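Local coordinates for suppressor protein MPT5 (Saccharomyces cerevisiae, PDB 5BZ1), which binds a specific sequence element in the 3'-UTR of target mRNAs through its Pumilio-repeat domain and regulates their expression after transcription, at residues I82-Y86 with Q114-I118; F90-I94 with Q131-L135; D229-L233 with K263-I267; I164-I170 with K197-I202; L298-D303 with D360-I365. All blocks are in the same frame, centred on the assembly; numbering follows the deposited sequence.

Contact 1: I82-Y86 with Q114-I118; sequences IQTIY and QIDLI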
# COMPACT_ATOMS: atom_id res chain seq x y z
N ILE A 82 -8.86 -27.22 -5.84
CA ILE A 82 -9.40 -25.92 -5.47
C ILE A 82 -10.89 -26.01 -5.15
O ILE A 82 -11.37 -25.36 -4.22
CB ILE A 82 -9.13 -24.87 -6.57
CG1 ILE A 82 -7.62 -24.59 -6.67
CG2 ILE A 82 -9.88 -23.58 -6.30
CD1 ILE A 82 -7.24 -23.64 -7.80
N GLN A 83 -11.61 -26.84 -5.90
CA GLN A 83 -13.02 -27.09 -5.63
C GLN A 83 -13.23 -27.65 -4.22
O GLN A 83 -14.24 -27.37 -3.58
CB GLN A 83 -13.61 -28.07 -6.66
CG GLN A 83 -14.32 -27.41 -7.83
CD GLN A 83 -14.53 -28.35 -9.00
OE1 GLN A 83 -14.03 -29.48 -9.01
NE2 GLN A 83 -15.28 -27.90 -10.01
N THR A 84 -12.26 -28.43 -3.75
CA THR A 84 -12.36 -29.07 -2.45
C THR A 84 -12.16 -28.08 -1.29
O THR A 84 -12.84 -28.18 -0.27
CB THR A 84 -11.34 -30.22 -2.32
OG1 THR A 84 -11.47 -31.12 -3.43
CG2 THR A 84 -11.55 -30.99 -1.02
N ILE A 85 -11.25 -27.13 -1.47
CA ILE A 85 -10.82 -26.30 -0.34
C ILE A 85 -11.20 -24.82 -0.39
O ILE A 85 -10.92 -24.09 0.57
CB ILE A 85 -9.29 -26.44 -0.09
CG1 ILE A 85 -8.49 -26.07 -1.35
CG2 ILE A 85 -8.94 -27.85 0.36
CD1 ILE A 85 -8.13 -24.61 -1.46
N TYR A 86 -11.82 -24.36 -1.47
CA TYR A 86 -12.17 -22.94 -1.58
C TYR A 86 -13.05 -22.38 -0.44
O TYR A 86 -12.88 -21.23 -0.05
CB TYR A 86 -12.72 -22.56 -2.97
CG TYR A 86 -14.17 -22.89 -3.23
CD1 TYR A 86 -15.20 -22.05 -2.81
CD2 TYR A 86 -14.52 -24.04 -3.94
CE1 TYR A 86 -16.52 -22.36 -3.06
CE2 TYR A 86 -15.84 -24.35 -4.19
CZ TYR A 86 -16.83 -23.51 -3.75
OH TYR A 86 -18.14 -23.83 -4.02
N GLN A 114 -10.50 -21.67 -12.10
CA GLN A 114 -9.80 -21.81 -10.82
C GLN A 114 -9.76 -20.50 -10.05
O GLN A 114 -9.94 -20.49 -8.83
CB GLN A 114 -8.39 -22.34 -11.05
CG GLN A 114 -8.33 -23.80 -11.50
CD GLN A 114 -6.95 -24.21 -11.97
OE1 GLN A 114 -5.97 -23.50 -11.75
NE2 GLN A 114 -6.86 -25.37 -12.64
N ILE A 115 -9.50 -19.40 -10.75
CA ILE A 115 -9.44 -18.09 -10.12
C ILE A 115 -10.79 -17.72 -9.51
O ILE A 115 -10.86 -17.26 -8.37
CB ILE A 115 -8.98 -17.00 -11.12
CG1 ILE A 115 -7.52 -17.24 -11.52
CG2 ILE A 115 -9.12 -15.61 -10.52
CD1 ILE A 115 -7.01 -16.33 -12.62
N ASP A 116 -11.87 -17.94 -10.26
CA ASP A 116 -13.21 -17.63 -9.78
C ASP A 116 -13.64 -18.47 -8.57
O ASP A 116 -14.36 -17.99 -7.70
CB ASP A 116 -14.23 -17.73 -10.92
CG ASP A 116 -14.11 -16.59 -11.91
OD1 ASP A 116 -13.48 -15.57 -11.57
OD2 ASP A 116 -14.66 -16.71 -13.03
N LEU A 117 -13.20 -19.73 -8.52
CA LEU A 117 -13.46 -20.58 -7.36
C LEU A 117 -12.80 -20.00 -6.11
O LEU A 117 -13.42 -19.90 -5.05
CB LEU A 117 -12.96 -22.00 -7.60
CG LEU A 117 -13.86 -22.88 -8.48
CD1 LEU A 117 -13.17 -24.20 -8.79
CD2 LEU A 117 -15.19 -23.13 -7.79
N ILE A 118 -11.53 -19.62 -6.23
CA ILE A 118 -10.79 -18.98 -5.15
C ILE A 118 -11.49 -17.69 -4.69
O ILE A 118 -11.70 -17.47 -3.50
CB ILE A 118 -9.34 -18.67 -5.57
CG1 ILE A 118 -8.53 -19.97 -5.69
CG2 ILE A 118 -8.67 -17.73 -4.59
CD1 ILE A 118 -7.19 -19.79 -6.40

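Contact 2: F90-I94 with Q131-L135; sequences FQISI and QVVTL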
# COMPACT_ATOMS: atom_id res chain seq x y z
N PHE A 90 -10.19 -18.76 4.46
CA PHE A 90 -9.89 -17.97 5.65
C PHE A 90 -9.04 -18.76 6.63
O PHE A 90 -8.02 -18.27 7.12
CB PHE A 90 -11.17 -17.49 6.36
CG PHE A 90 -10.90 -16.75 7.65
CD1 PHE A 90 -10.46 -15.44 7.63
CD2 PHE A 90 -11.07 -17.38 8.88
CE1 PHE A 90 -10.19 -14.75 8.81
CE2 PHE A 90 -10.81 -16.70 10.07
CZ PHE A 90 -10.37 -15.38 10.03
N GLN A 91 -9.48 -19.98 6.93
CA GLN A 91 -8.77 -20.86 7.85
C GLN A 91 -7.35 -21.14 7.34
O GLN A 91 -6.39 -21.18 8.12
CB GLN A 91 -9.53 -22.18 8.00
CG GLN A 91 -8.75 -23.27 8.72
CD GLN A 91 -9.48 -24.60 8.70
OE1 GLN A 91 -10.47 -24.75 8.00
NE2 GLN A 91 -8.98 -25.55 9.48
N ILE A 92 -7.24 -21.34 6.04
CA ILE A 92 -5.96 -21.62 5.41
C ILE A 92 -5.02 -20.41 5.46
O ILE A 92 -3.84 -20.55 5.78
CB ILE A 92 -6.16 -22.08 3.96
CG1 ILE A 92 -6.89 -23.43 3.92
CG2 ILE A 92 -4.83 -22.18 3.24
CD1 ILE A 92 -7.37 -23.84 2.54
N SER A 93 -5.56 -19.23 5.17
CA SER A 93 -4.75 -18.02 5.07
C SER A 93 -4.13 -17.57 6.40
O SER A 93 -3.03 -17.02 6.43
CB SER A 93 -5.57 -16.88 4.46
OG SER A 93 -6.08 -17.26 3.19
N ILE A 94 -4.84 -17.79 7.50
CA ILE A 94 -4.34 -17.42 8.82
C ILE A 94 -3.37 -18.47 9.37
O ILE A 94 -2.74 -18.26 10.41
CB ILE A 94 -5.47 -17.23 9.85
CG1 ILE A 94 -6.20 -18.55 10.09
CG2 ILE A 94 -6.43 -16.14 9.40
CD1 ILE A 94 -7.32 -18.44 11.11
N GLN A 131 -13.85 -10.96 8.59
CA GLN A 131 -12.78 -11.94 8.38
C GLN A 131 -11.77 -11.47 7.33
O GLN A 131 -10.57 -11.72 7.46
CB GLN A 131 -13.36 -13.31 8.04
CG GLN A 131 -13.86 -14.09 9.26
CD GLN A 131 -14.59 -15.36 8.89
OE1 GLN A 131 -15.19 -15.45 7.82
NE2 GLN A 131 -14.53 -16.36 9.77
N VAL A 132 -12.26 -10.78 6.29
CA VAL A 132 -11.37 -10.23 5.26
C VAL A 132 -10.44 -9.16 5.84
O VAL A 132 -9.24 -9.13 5.54
CB VAL A 132 -12.14 -9.65 4.06
CG1 VAL A 132 -11.18 -9.02 3.07
CG2 VAL A 132 -12.95 -10.74 3.37
N VAL A 133 -10.99 -8.28 6.67
CA VAL A 133 -10.19 -7.27 7.36
C VAL A 133 -9.10 -7.96 8.19
O VAL A 133 -7.93 -7.57 8.15
CB VAL A 133 -11.05 -6.37 8.26
CG1 VAL A 133 -10.18 -5.50 9.15
CG2 VAL A 133 -11.97 -5.49 7.42
N THR A 134 -9.51 -9.00 8.92
CA THR A 134 -8.58 -9.81 9.70
C THR A 134 -7.45 -10.37 8.83
O THR A 134 -6.28 -10.32 9.21
CB THR A 134 -9.32 -10.94 10.43
OG1 THR A 134 -10.13 -10.38 11.47
CG2 THR A 134 -8.33 -11.93 11.02
N LEU A 135 -7.80 -10.90 7.65
CA LEU A 135 -6.81 -11.41 6.72
C LEU A 135 -5.81 -10.33 6.28
O LEU A 135 -4.61 -10.57 6.20
CB LEU A 135 -7.49 -12.01 5.49
CG LEU A 135 -8.20 -13.34 5.72
CD1 LEU A 135 -8.71 -13.92 4.41
CD2 LEU A 135 -7.28 -14.32 6.41

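Contact 3: D229-L233 with K263-I267; sequences DFYLL and KLFRI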
# COMPACT_ATOMS: atom_id res chain seq x y z
N ASP A 229 -5.26 14.25 -8.66
CA ASP A 229 -4.95 15.67 -8.49
C ASP A 229 -6.18 16.59 -8.57
O ASP A 229 -6.30 17.53 -7.79
CB ASP A 229 -3.92 16.12 -9.53
CG ASP A 229 -2.53 15.57 -9.25
OD1 ASP A 229 -2.39 14.71 -8.36
OD2 ASP A 229 -1.57 15.98 -9.95
N PHE A 230 -7.09 16.29 -9.50
CA PHE A 230 -8.22 17.17 -9.79
C PHE A 230 -9.18 17.40 -8.62
O PHE A 230 -9.92 18.38 -8.61
CB PHE A 230 -8.98 16.69 -11.04
CG PHE A 230 -9.87 15.51 -10.79
CD1 PHE A 230 -11.24 15.68 -10.62
CD2 PHE A 230 -9.35 14.22 -10.73
CE1 PHE A 230 -12.07 14.60 -10.39
CE2 PHE A 230 -10.17 13.13 -10.50
CZ PHE A 230 -11.53 13.32 -10.32
N TYR A 231 -9.16 16.51 -7.63
CA TYR A 231 -10.02 16.66 -6.46
C TYR A 231 -9.28 16.58 -5.13
O TYR A 231 -9.64 17.26 -4.17
CB TYR A 231 -11.15 15.62 -6.48
CG TYR A 231 -10.74 14.25 -6.01
CD1 TYR A 231 -11.00 13.83 -4.71
CD2 TYR A 231 -10.08 13.38 -6.87
CE1 TYR A 231 -10.62 12.58 -4.28
CE2 TYR A 231 -9.70 12.13 -6.45
CZ TYR A 231 -9.97 11.74 -5.16
OH TYR A 231 -9.58 10.49 -4.76
N LEU A 232 -8.24 15.74 -5.06
CA LEU A 232 -7.59 15.43 -3.79
C LEU A 232 -6.93 16.64 -3.11
O LEU A 232 -7.01 16.78 -1.89
CB LEU A 232 -6.57 14.29 -3.96
CG LEU A 232 -6.00 13.74 -2.65
CD1 LEU A 232 -7.13 13.22 -1.76
CD2 LEU A 232 -4.98 12.65 -2.90
N LEU A 233 -6.29 17.49 -3.90
CA LEU A 233 -5.62 18.68 -3.37
C LEU A 233 -6.59 19.59 -2.63
O LEU A 233 -6.42 19.86 -1.44
CB LEU A 233 -4.93 19.45 -4.50
CG LEU A 233 -3.72 18.79 -5.15
CD1 LEU A 233 -3.41 19.43 -6.49
CD2 LEU A 233 -2.52 18.88 -4.23
N LYS A 263 4.27 18.93 -3.62
CA LYS A 263 3.38 18.58 -4.72
C LYS A 263 2.82 19.84 -5.39
O LYS A 263 2.72 19.90 -6.62
CB LYS A 263 2.23 17.70 -4.22
CG LYS A 263 1.34 17.19 -5.34
CD LYS A 263 0.23 16.29 -4.82
CE LYS A 263 -0.64 15.81 -5.97
NZ LYS A 263 0.14 15.03 -6.98
N LEU A 264 2.45 20.82 -4.58
CA LEU A 264 1.96 22.10 -5.09
C LEU A 264 3.02 22.79 -5.95
O LEU A 264 2.73 23.25 -7.05
CB LEU A 264 1.56 23.02 -3.93
CG LEU A 264 0.30 22.66 -3.14
CD1 LEU A 264 0.12 23.61 -1.97
CD2 LEU A 264 -0.93 22.67 -4.03
N PHE A 265 4.24 22.84 -5.43
CA PHE A 265 5.37 23.43 -6.15
C PHE A 265 5.61 22.73 -7.48
O PHE A 265 5.78 23.39 -8.51
CB PHE A 265 6.63 23.35 -5.29
CG PHE A 265 6.75 24.44 -4.25
CD1 PHE A 265 6.37 25.74 -4.55
CD2 PHE A 265 7.24 24.16 -2.99
CE1 PHE A 265 6.49 26.75 -3.60
CE2 PHE A 265 7.36 25.16 -2.03
CZ PHE A 265 6.98 26.46 -2.34
N ARG A 266 5.63 21.41 -7.46
CA ARG A 266 5.94 20.63 -8.66
C ARG A 266 4.90 20.81 -9.77
O ARG A 266 5.24 20.89 -10.95
CB ARG A 266 6.09 19.14 -8.32
CG ARG A 266 6.66 18.32 -9.46
CD ARG A 266 7.06 16.93 -9.00
NE ARG A 266 8.01 16.31 -9.93
CZ ARG A 266 8.50 15.09 -9.79
NH1 ARG A 266 8.13 14.33 -8.76
NH2 ARG A 266 9.36 14.61 -10.68
N ILE A 267 3.63 20.88 -9.38
CA ILE A 267 2.55 21.09 -10.34
C ILE A 267 2.67 22.45 -11.03
O ILE A 267 2.60 22.54 -12.25
CB ILE A 267 1.16 20.97 -9.66
CG1 ILE A 267 0.81 19.50 -9.42
CG2 ILE A 267 0.09 21.61 -10.52
CD1 ILE A 267 -0.47 19.30 -8.64

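Contact 4: I164-I170 with K197-I202; sequences IVEQNNI and KISVKI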
# COMPACT_ATOMS: atom_id res chain seq x y z
N ILE A 164 -12.77 -2.97 2.77
CA ILE A 164 -12.10 -1.71 3.08
C ILE A 164 -13.07 -0.56 3.29
O ILE A 164 -12.93 0.21 4.25
CB ILE A 164 -11.09 -1.34 1.97
CG1 ILE A 164 -9.93 -2.33 1.97
CG2 ILE A 164 -10.56 0.07 2.17
CD1 ILE A 164 -8.99 -2.15 0.81
N VAL A 165 -14.05 -0.43 2.40
CA VAL A 165 -14.96 0.72 2.44
C VAL A 165 -16.12 0.56 3.42
O VAL A 165 -16.89 1.49 3.63
CB VAL A 165 -15.52 1.06 1.04
CG1 VAL A 165 -14.39 1.22 0.03
CG2 VAL A 165 -16.50 -0.01 0.58
N GLU A 166 -16.24 -0.62 4.01
CA GLU A 166 -17.31 -0.88 4.97
C GLU A 166 -17.10 -0.08 6.26
O GLU A 166 -16.09 -0.26 6.95
CB GLU A 166 -17.40 -2.37 5.30
CG GLU A 166 -18.51 -2.74 6.28
CD GLU A 166 -19.89 -2.69 5.65
OE1 GLU A 166 -19.99 -2.57 4.41
OE2 GLU A 166 -20.89 -2.78 6.41
N GLN A 167 -18.04 0.82 6.55
CA GLN A 167 -18.01 1.64 7.77
C GLN A 167 -16.67 2.36 7.99
O GLN A 167 -16.30 3.22 7.19
CB GLN A 167 -18.39 0.79 8.99
CG GLN A 167 -19.89 0.46 9.05
CD GLN A 167 -20.20 -0.77 9.89
OE1 GLN A 167 -19.89 -0.82 11.08
NE2 GLN A 167 -20.82 -1.77 9.27
N ASN A 168 -15.96 2.01 9.05
CA ASN A 168 -14.68 2.65 9.36
C ASN A 168 -13.48 1.70 9.24
O ASN A 168 -12.44 1.92 9.85
CB ASN A 168 -14.70 3.28 10.75
CG ASN A 168 -14.78 2.25 11.86
OD1 ASN A 168 -15.42 1.20 11.70
ND2 ASN A 168 -14.13 2.53 12.98
N ASN A 169 -13.64 0.64 8.44
CA ASN A 169 -12.56 -0.32 8.23
C ASN A 169 -11.30 0.32 7.62
O ASN A 169 -10.21 -0.23 7.75
CB ASN A 169 -13.03 -1.49 7.36
CG ASN A 169 -14.07 -2.35 8.06
OD1 ASN A 169 -14.32 -2.21 9.25
ND2 ASN A 169 -14.68 -3.27 7.31
N ILE A 170 -11.45 1.46 6.96
CA ILE A 170 -10.30 2.17 6.40
C ILE A 170 -9.30 2.53 7.50
O ILE A 170 -8.09 2.51 7.28
CB ILE A 170 -10.71 3.43 5.59
CG1 ILE A 170 -9.50 4.02 4.87
CG2 ILE A 170 -11.36 4.48 6.48
CD1 ILE A 170 -8.86 3.08 3.87
N LYS A 197 -13.34 4.99 -4.69
CA LYS A 197 -14.16 4.47 -3.60
C LYS A 197 -13.39 4.43 -2.28
O LYS A 197 -13.93 4.74 -1.22
CB LYS A 197 -14.72 3.09 -3.95
CG LYS A 197 -15.91 3.13 -4.90
CD LYS A 197 -16.13 1.80 -5.61
CE LYS A 197 -16.40 0.67 -4.63
NZ LYS A 197 -17.68 0.84 -3.90
N ILE A 198 -12.12 4.05 -2.36
CA ILE A 198 -11.26 3.98 -1.19
C ILE A 198 -10.88 5.37 -0.70
O ILE A 198 -10.84 5.63 0.51
CB ILE A 198 -9.99 3.15 -1.48
CG1 ILE A 198 -10.38 1.72 -1.89
CG2 ILE A 198 -9.06 3.12 -0.28
CD1 ILE A 198 -9.20 0.83 -2.23
N SER A 199 -10.61 6.28 -1.64
CA SER A 199 -10.24 7.65 -1.31
C SER A 199 -11.37 8.41 -0.60
O SER A 199 -11.10 9.21 0.30
CB SER A 199 -9.83 8.40 -2.57
OG SER A 199 -9.78 9.79 -2.34
N VAL A 200 -12.61 8.15 -1.01
CA VAL A 200 -13.77 8.74 -0.34
C VAL A 200 -13.73 8.39 1.15
O VAL A 200 -13.93 9.25 2.00
CB VAL A 200 -15.09 8.25 -0.97
CG1 VAL A 200 -16.27 8.58 -0.07
CG2 VAL A 200 -15.29 8.88 -2.35
N LYS A 201 -13.46 7.13 1.45
CA LYS A 201 -13.39 6.67 2.83
C LYS A 201 -12.16 7.24 3.56
O LYS A 201 -12.24 7.60 4.74
CB LYS A 201 -13.40 5.14 2.89
CG LYS A 201 -14.48 4.57 3.80
CD LYS A 201 -15.88 5.01 3.38
CE LYS A 201 -16.91 4.65 4.44
NZ LYS A 201 -18.30 5.01 4.02
N ILE A 202 -11.04 7.33 2.85
CA ILE A 202 -9.81 7.91 3.40
C ILE A 202 -10.02 9.38 3.80
O ILE A 202 -9.60 9.81 4.87
CB ILE A 202 -8.63 7.77 2.42
CG1 ILE A 202 -8.08 6.34 2.44
CG2 ILE A 202 -7.52 8.75 2.76
CD1 ILE A 202 -7.06 6.05 1.36

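Contact 5: L298-D303 with D360-I365; sequences LLTTID and DFSLKI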
# COMPACT_ATOMS: atom_id res chain seq x y z
N LEU A 298 -1.45 27.31 -2.51
CA LEU A 298 -0.07 27.65 -2.18
C LEU A 298 -0.01 29.04 -1.54
O LEU A 298 0.62 29.22 -0.49
CB LEU A 298 0.82 27.59 -3.42
CG LEU A 298 2.30 27.96 -3.23
CD1 LEU A 298 2.92 27.11 -2.13
CD2 LEU A 298 3.08 27.82 -4.52
N LEU A 299 -0.67 30.01 -2.16
CA LEU A 299 -0.73 31.37 -1.64
C LEU A 299 -1.37 31.40 -0.25
O LEU A 299 -0.88 32.07 0.66
CB LEU A 299 -1.50 32.28 -2.59
CG LEU A 299 -0.89 32.56 -3.96
CD1 LEU A 299 -1.80 33.46 -4.78
CD2 LEU A 299 0.48 33.19 -3.79
N THR A 300 -2.46 30.65 -0.09
CA THR A 300 -3.13 30.54 1.20
C THR A 300 -2.22 29.87 2.24
O THR A 300 -2.21 30.25 3.41
CB THR A 300 -4.45 29.75 1.06
OG1 THR A 300 -5.23 30.31 0.00
CG2 THR A 300 -5.24 29.79 2.36
N THR A 301 -1.45 28.88 1.79
CA THR A 301 -0.51 28.17 2.66
C THR A 301 0.61 29.10 3.13
O THR A 301 1.05 29.03 4.28
CB THR A 301 0.09 26.94 1.94
OG1 THR A 301 -0.95 25.98 1.69
CG2 THR A 301 1.17 26.29 2.80
N ILE A 302 1.08 29.97 2.24
CA ILE A 302 2.12 30.94 2.58
C ILE A 302 1.60 31.92 3.63
O ILE A 302 2.32 32.28 4.56
CB ILE A 302 2.64 31.70 1.34
CG1 ILE A 302 3.26 30.74 0.33
CG2 ILE A 302 3.66 32.76 1.73
CD1 ILE A 302 3.73 31.40 -0.95
N ASP A 303 0.34 32.34 3.47
CA ASP A 303 -0.31 33.22 4.44
C ASP A 303 -0.36 32.59 5.83
O ASP A 303 -0.06 33.24 6.83
CB ASP A 303 -1.73 33.56 3.98
CG ASP A 303 -1.76 34.50 2.78
OD1 ASP A 303 -0.75 35.18 2.53
OD2 ASP A 303 -2.81 34.55 2.10
N ASP A 360 2.11 37.65 -7.23
CA ASP A 360 1.60 37.49 -5.87
C ASP A 360 2.48 36.55 -5.05
O ASP A 360 2.71 36.78 -3.86
CB ASP A 360 0.15 36.97 -5.90
CG ASP A 360 -0.82 37.97 -6.49
OD1 ASP A 360 -0.77 39.16 -6.11
OD2 ASP A 360 -1.64 37.57 -7.35
N PHE A 361 2.97 35.49 -5.68
CA PHE A 361 3.84 34.53 -5.01
C PHE A 361 5.15 35.18 -4.56
O PHE A 361 5.55 35.04 -3.40
CB PHE A 361 4.14 33.34 -5.91
CG PHE A 361 5.15 32.38 -5.33
CD1 PHE A 361 4.75 31.41 -4.42
CD2 PHE A 361 6.49 32.46 -5.68
CE1 PHE A 361 5.67 30.53 -3.87
CE2 PHE A 361 7.42 31.59 -5.13
CZ PHE A 361 7.01 30.62 -4.23
N SER A 362 5.81 35.88 -5.48
CA SER A 362 7.08 36.53 -5.18
C SER A 362 6.96 37.51 -4.03
O SER A 362 7.87 37.64 -3.21
CB SER A 362 7.61 37.26 -6.42
OG SER A 362 7.98 36.34 -7.43
N LEU A 363 5.83 38.21 -3.97
CA LEU A 363 5.55 39.16 -2.90
C LEU A 363 5.40 38.44 -1.55
O LEU A 363 6.07 38.80 -0.57
CB LEU A 363 4.30 39.97 -3.24
CG LEU A 363 3.72 41.03 -2.29
CD1 LEU A 363 2.70 40.42 -1.34
CD2 LEU A 363 4.80 41.79 -1.52
N LYS A 364 4.54 37.44 -1.50
CA LYS A 364 4.27 36.72 -0.26
C LYS A 364 5.47 35.92 0.25
O LYS A 364 5.71 35.85 1.45
CB LYS A 364 3.05 35.80 -0.41
CG LYS A 364 1.71 36.53 -0.47
CD LYS A 364 0.57 35.52 -0.55
CE LYS A 364 -0.79 36.22 -0.65
NZ LYS A 364 -1.13 36.96 0.59
N ILE A 365 6.21 35.30 -0.67
CA ILE A 365 7.35 34.48 -0.27
C ILE A 365 8.52 35.37 0.14
O ILE A 365 9.29 35.03 1.05
CB ILE A 365 7.76 33.45 -1.37
CG1 ILE A 365 8.44 32.23 -0.75
CG2 ILE A 365 8.64 34.09 -2.43
CD1 ILE A 365 7.49 31.32 -0.01

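Contact 1: I82-Y86 with Q114-I118
The two backbones converge along the contact, from 6.8 Å between CA of Ile-82 and CA of Gln-114 to 5.5 Å between CA of Tyr-86 and CA of Ile-118. They belong to helices 75-85 and 112-121 of the all-helical Pumilio array; Ile-82 and Gln-83 of Pumilio 2 meet Pumilio 3 here, while Tyr-86 with Leu-117 packs within Pumilio 3. Ile-82 uses both of its branches. CG2, anti to the backbone N, rests 3.7 Å from Leu-117 CB and close to Ile-118 CG1. The longer branch (chi1 -67°) carries CD1 to within 3.7 Å of Gln-114 CB, the two side chains crossing at about a right angle. Gln-114 meets Ile-82 mainly through CB and CG, since OE1 is bonded to the N of Asp-110 and NE2 to Thr-79 OG1, which hold the amide. Helix 98-107 adds Ile-105 against Ile-82 and Ile-106 against Ile-118. The forked end of Leu-117 splits between two partners: CD1 lies 3.5 Å from CG of Gln-83, and CD2 is 3.9 Å from CE2 of Tyr-86. The ring of Tyr-86 also meets Phe-126 edge-to-face, while its OH is hydrogen-bonded to Lys-120 NZ. No hydrogen bond links the two segments; Leu-117 O approaches Tyr-86 at carbon, 3.4 Å from CB.

Contact 2: F90-I94 with Q131-L135
Phe-90 and Gln-131 form the tightly packed part of this junction between helix 89-93 of Pumilio 3 and helix 129-137 of Pumilio 4. With CG of Phe-90 anti to its own N (chi1 176°), the ring extends across the gap and is covered on both faces. Gln-131 CG sits 3.8 Å from the Phe-90 ring centroid, only 14° off the normal, a CH-pi contact; beyond it the amide stacks on the ring with the planes 25° apart. Gln-131 O is 3.3 Å from Phe-90 CE1. The opposite face carries Ile-94 CG2, from the ring's own segment. CD2 of Leu-135 meets three residues, 3.6 Å from each of Phe-90 CD1, Ser-93 CB and Ile-94 CG2, with Leu-135 CG also against Phe-90 CD1. Phe-122 and Leu-102 touch Ser-93. The solvent side is looser. There Thr-134 offers just CG2, near the ring plane and 4.0 Å from Phe-90 CE1, while its OG1 bonds back to Glu-130 O. No hydrogen bond crosses between the two segments, although Ile-94 O bonds to Asn-140 ND2 of Pumilio 4 close by; their cohesion probably rests on dispersion and weak electrostatics around a ring held between Ile-94 CG2 and the CG and amide of Gln-131.

Contact 3: D229-L233 with K263-I267
Asp-229 reaches Lys-263 although their helices stand well apart: the axes of 229-233 and 263-267 approach no closer than 12.9 Å and run roughly antiparallel, at 146°, so the side chains, above all the lysine, span the gap. OD1 of Asp-229 accepts a hydrogen bond from Lys-263 NZ at 2.9 Å, part of a salt bridge; the ammonium comes from the syn side but 34° out of the carboxylate plane. The lysine chain is extended up to CE and bends only at its last torsion (chi4 60°), which turns NZ toward the carboxylate. NZ is gripped a second time by Leu-223 O. The other oxygen of Asp-229, OD2, lies 3.7 Å from Ile-267 CD1. One helical turn later, Leu-233 fills the apolar half. Its CD1 meets Ile-267 CD1 tip to tip at 3.6 Å, whereas Leu-233 CD2 lies 3.8 Å from Lys-263 CD and also meets Leu-264 CD2, at 4.1 Å. Helix 288-307 borders this layer, with Val-290 touching Asp-229 and Ile-267, and Ser-294 touching Leu-233 and Ile-267. An ion pair with a buried carboxylate, set beside aliphatic packing, here ties Pumilio 6 to Pumilio 7 in the stacked helical repeats of a PUF domain.

Contact 4: I164-I170 with K197-I202
Lys-201 of helix 192-204 lies against the bend between helices 158-165 and 169-174, where residues Glu-166 to Asn-169 form a type II' beta turn. Its CB starts 4.2 Å from Ile-170 CB. The chain then bends at chi2 (59°) and heads for the turn: Lys-201 CG is 3.9 Å from Val-165 O and CD 3.7 Å from the same Val-165 O. Lys-201 CE is close to two carbonyl oxygens, 3.3 Å from Val-165 O and 3.2 Å from Gln-167 O. At the tip, Lys-201 NZ remains 3.8 Å from Val-165 O, too far for a bond. NZ has a weak hydrogen bond to Gln-204 OE1. With an alanine here the methylenes along the turn are gone, which is likely to leave both carbonyls without their positively polarised neighbour. Deeper in, Ile-170 crosses Ile-202 at about a right angle, with Ile-170 CG1 3.6 Å from Ile-202 CG1. Ile-198 CG2 touches Ile-170 CD1 and Ile-164 CG2. Leu-183 and Leu-186 of helix 179-189 back this apolar layer. On the outer side, Val-165 CG1 rests 3.8 Å from Lys-197 O. No hydrogen bond crosses between the segments, so the polar share is probably a C-H to oxygen attraction, strengthened at CE by the adjacent ammonium, beside an isoleucine core that runs from Pumilio 5 to the start of Pumilio 6.

Contact 5: L298-D303 with D360-I365
Two long helices near the C-terminal end of the Pumilio-homology domain, 288-307 and 354-375, pack side by side here, Leu-299 and Ile-302 of the first against Phe-361 and Lys-364 of the second. The axes of segments 298-303 and 360-365 run 14° apart and approach to 10.0 Å. Ile-302 is central. Its CD1 lies 3.6 Å from Phe-361 CE1, the two side chains crossing at about a right angle, and 3.9 Å from Ile-365 CD1; its CG2 packs 3.8 Å from Lys-364 CB. Leu-298 adds CD2 at 3.8 Å from Phe-361 CE1, obliquely to the ring, while Ile-365 CB covers one face of that ring from its own helix. Leu-299 presses its CD2 against backbone, 3.8 Å from Phe-361 CA. At the more open side the contact becomes ionic. Lys-364 stays extended past Leu-299 and turns only at its end (chi4 -66°), bringing NZ to 2.7 Å from Asp-303 OD1, whose syn lone pair receives it in a salt bridge; Asp-303 OD2 stands farther from NZ. Replacing Lys-364 by a methionine would probably leave the Asp-303 carboxylate without its countercharge across this contact, and the carboxylate could then turn. At the apolar end, Phe-265 of helix 253-273 touches both Leu-298 and Phe-361, and Tyr-331 meets the Phe-361 ring edge-to-face. Helix 288-307 in turn leans on helix 229-240, where Phe-237 touches Thr-300 and Thr-301.

How the contacts relate
Contacts 1 and 5 lie on opposite sides of the chain's centre, their centres 58 Å apart, and sample a long row of helices that carries the RNA. Contact 2 comes nearest to the nucleic acid, its nearest atom about 7 Å away; for contact 1 that distance is about 15 Å, and contacts 3, 4 and 5 are similarly removed. Neighbours connect directly. Ile-85 O of contact 1 packs 4.1 Å from Ile-92 CD1 of contact 2, and Val-133 CG2 of contact 2 lies 3.5 Å from Asn-169 ND2 of contact 4. A probable hydrogen bond joins Ser-199 OG of contact 4 to Tyr-231 OH of contact 3. Contact 3 reaches contact 5 through Phe-265, whose CE1 is 3.7 Å from Leu-298 CD2, and also through Leu-264.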